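Long-range contact in geranyltranstransferase (Marinomonas sp. MED121, PDB 4F62), which probably condenses isopentenyl diphosphate with allylic diphosphates to build short-chain prenyl diphosphates, as a putative farnesyl-diphosphate synthase: residues Asp17-Gln22 with Thr67-Ala72. Sequence-based numbering, arbitrary orientation.
Sequences DQYLEQ and TDASAA
Tyr19 lays one face of its ring on Asp68 at a nearly perpendicular crossing of two helices in the all-helical isoprenoid synthase fold, where helix 5-23 runs across helix 65-86 near the latter's N-terminal end. The short segments cross at -86°, with their axes 9.8 Å apart at closest approach. Asp68 CB stands 3.6 Å from the centroid of the Tyr19 ring and only 10° off its normal, a CH-pi contact centred on the face. The ring reaches this place because its CG lies anti to the backbone N (chi1 -178°), which carries the phenol toward helix 65-86 and over Asp68 CB. Tyr19 CE2 also comes within 3.5 Å of Asp68 O, an acceptor already engaged by Ala72 N in the helix. The ring edge meets a methyl group, with Tyr19 CD2 3.7 Å from Ala72 CB. At the far end of the ring, Tyr19 OH lies 3.9 Å from Ala69 CB. Leu20 closes on the Ala72 methyl, its CD2 likewise 3.7 Å from Ala72 CB, so this methyl is shared by two consecutive side chains of helix 5-23. No hydrogen bond links the two segments; the buried contact is made mostly by van der Waals packing and the CH-pi contact. Leu125 of helix 108-126 touches both Tyr19 and Ala72, while Phe121 of that helix touches Leu20. Beside the ring contact, Arg15, a turn before Tyr19, joins the two crossing helices directly: Asp68 OD1 forms a salt bridge with Arg15 NE and, bringing in helix 48-60, a hydrogen bond with Tyr54 OH.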
loop_
_atom_site.group_PDB
_atom_site.type_symbol
_atom_site.label_atom_id
_atom_site.label_comp_id
_atom_site.label_asym_id
_atom_site.label_seq_id
_atom_site.Cartn_x
_atom_site.Cartn_y
_atom_site.Cartn_z
ATOM N N ASP A 17 -17.206 1.731 10.904
ATOM C CA ASP A 17 -17.522 2.972 10.205
ATOM C C ASP A 17 -17.071 4.219 10.973
ATOM O O ASP A 17 -16.444 5.109 10.403
ATOM C CB ASP A 17 -19.017 3.056 9.890
ATOM C CG ASP A 17 -19.433 2.110 8.764
ATOM O OD1 ASP A 17 -18.547 1.445 8.180
ATOM O OD2 ASP A 17 -20.644 2.046 8.466
ATOM N N GLN A 18 -17.412 4.288 12.257
ATOM C CA GLN A 18 -16.941 5.378 13.111
ATOM C C GLN A 18 -15.416 5.435 13.164
ATOM O O GLN A 18 -14.825 6.514 13.137
ATOM C CB GLN A 18 -17.483 5.235 14.532
ATOM C CG GLN A 18 -18.879 5.771 14.740
ATOM C CD GLN A 18 -19.351 5.562 16.169
ATOM O OE1 GLN A 18 -19.134 6.411 17.038
ATOM N NE2 GLN A 18 -19.980 4.415 16.425
ATOM N N TYR A 19 -14.777 4.275 13.254
ATOM C CA TYR A 19 -13.327 4.228 13.380
ATOM C C TYR A 19 -12.646 4.695 12.092
ATOM O O TYR A 19 -11.695 5.467 12.131
ATOM C CB TYR A 19 -12.887 2.808 13.735
ATOM C CG TYR A 19 -11.404 2.638 13.952
ATOM C CD1 TYR A 19 -10.826 2.926 15.183
ATOM C CD2 TYR A 19 -10.586 2.159 12.935
ATOM C CE1 TYR A 19 -9.470 2.752 15.389
ATOM C CE2 TYR A 19 -9.227 1.992 13.127
ATOM C CZ TYR A 19 -8.674 2.284 14.347
ATOM O OH TYR A 19 -7.320 2.111 14.547
ATOM N N LEU A 20 -13.137 4.225 10.948
ATOM C CA LEU A 20 -12.634 4.702 9.660
ATOM C C LEU A 20 -12.750 6.228 9.571
ATOM O O LEU A 20 -11.786 6.908 9.216
ATOM C CB LEU A 20 -13.374 4.034 8.491
ATOM C CG LEU A 20 -12.958 2.606 8.152
ATOM C CD1 LEU A 20 -14.064 1.925 7.328
ATOM C CD2 LEU A 20 -11.612 2.609 7.395
ATOM N N GLU A 21 -13.926 6.752 9.927
ATOM C CA GLU A 21 -14.189 8.183 9.899
ATOM C C GLU A 21 -13.204 8.957 10.760
ATOM O O GLU A 21 -12.686 9.995 10.343
ATOM C CB GLU A 21 -15.617 8.476 10.384
ATOM C CG GLU A 21 -16.501 9.132 9.347
ATOM C CD GLU A 21 -15.981 10.485 8.895
ATOM O OE1 GLU A 21 -16.048 10.772 7.678
ATOM O OE2 GLU A 21 -15.512 11.263 9.756
ATOM N N GLN A 22 -12.961 8.455 11.967
ATOM C CA GLN A 22 -12.040 9.108 12.888
ATOM C C GLN A 22 -10.615 9.075 12.341
ATOM O O GLN A 22 -9.932 10.088 12.351
ATOM C CB GLN A 22 -12.094 8.454 14.273
ATOM C CG GLN A 22 -13.343 8.785 15.079
ATOM C CD GLN A 22 -13.722 7.681 16.065
ATOM O OE1 GLN A 22 -13.011 6.679 16.206
ATOM N NE2 GLN A 22 -14.855 7.856 16.742
ATOM N N THR A 67 -7.520 -4.777 16.488
ATOM C CA THR A 67 -8.622 -5.412 15.757
ATOM C C THR A 67 -9.332 -4.353 14.919
ATOM O O THR A 67 -9.702 -4.587 13.758
ATOM C CB THR A 67 -9.667 -6.031 16.706
ATOM O OG1 THR A 67 -9.014 -6.764 17.750
ATOM C CG2 THR A 67 -10.584 -6.952 15.934
ATOM N N ASP A 68 -9.556 -3.191 15.536
ATOM C CA ASP A 68 -10.075 -2.027 14.813
ATOM C C ASP A 68 -9.178 -1.658 13.636
ATOM O O ASP A 68 -9.663 -1.456 12.517
ATOM C CB ASP A 68 -10.209 -0.816 15.745
ATOM C CG ASP A 68 -11.435 -0.896 16.627
ATOM O OD1 ASP A 68 -12.480 -1.413 16.162
ATOM O OD2 ASP A 68 -11.349 -0.456 17.789
ATOM N N ALA A 69 -7.871 -1.571 13.884
ATOM C CA ALA A 69 -6.933 -1.241 12.807
ATOM C C ALA A 69 -6.982 -2.271 11.675
ATOM O O ALA A 69 -6.958 -1.923 10.484
ATOM C CB ALA A 69 -5.514 -1.108 13.361
ATOM N N SER A 70 -7.076 -3.546 12.029
ATOM C CA SER A 70 -7.151 -4.595 10.999
ATOM C C SER A 70 -8.440 -4.540 10.199
ATOM O O SER A 70 -8.431 -4.659 8.955
ATOM C CB SER A 70 -7.027 -5.982 11.638
ATOM O OG SER A 70 -5.803 -6.106 12.353
ATOM N N ALA A 71 -9.558 -4.402 10.914
ATOM C CA ALA A 71 -10.854 -4.423 10.259
ATOM C C ALA A 71 -10.903 -3.257 9.296
ATOM O O ALA A 71 -11.330 -3.406 8.154
ATOM C CB ALA A 71 -11.981 -4.317 11.288
ATOM N N ALA A 72 -10.430 -2.101 9.759
ATOM C CA ALA A 72 -10.445 -0.889 8.946
ATOM C C ALA A 72 -9.488 -1.006 7.762
ATOM O O ALA A 72 -9.820 -0.577 6.655
ATOM C CB ALA A 72 -10.081 0.325 9.802
#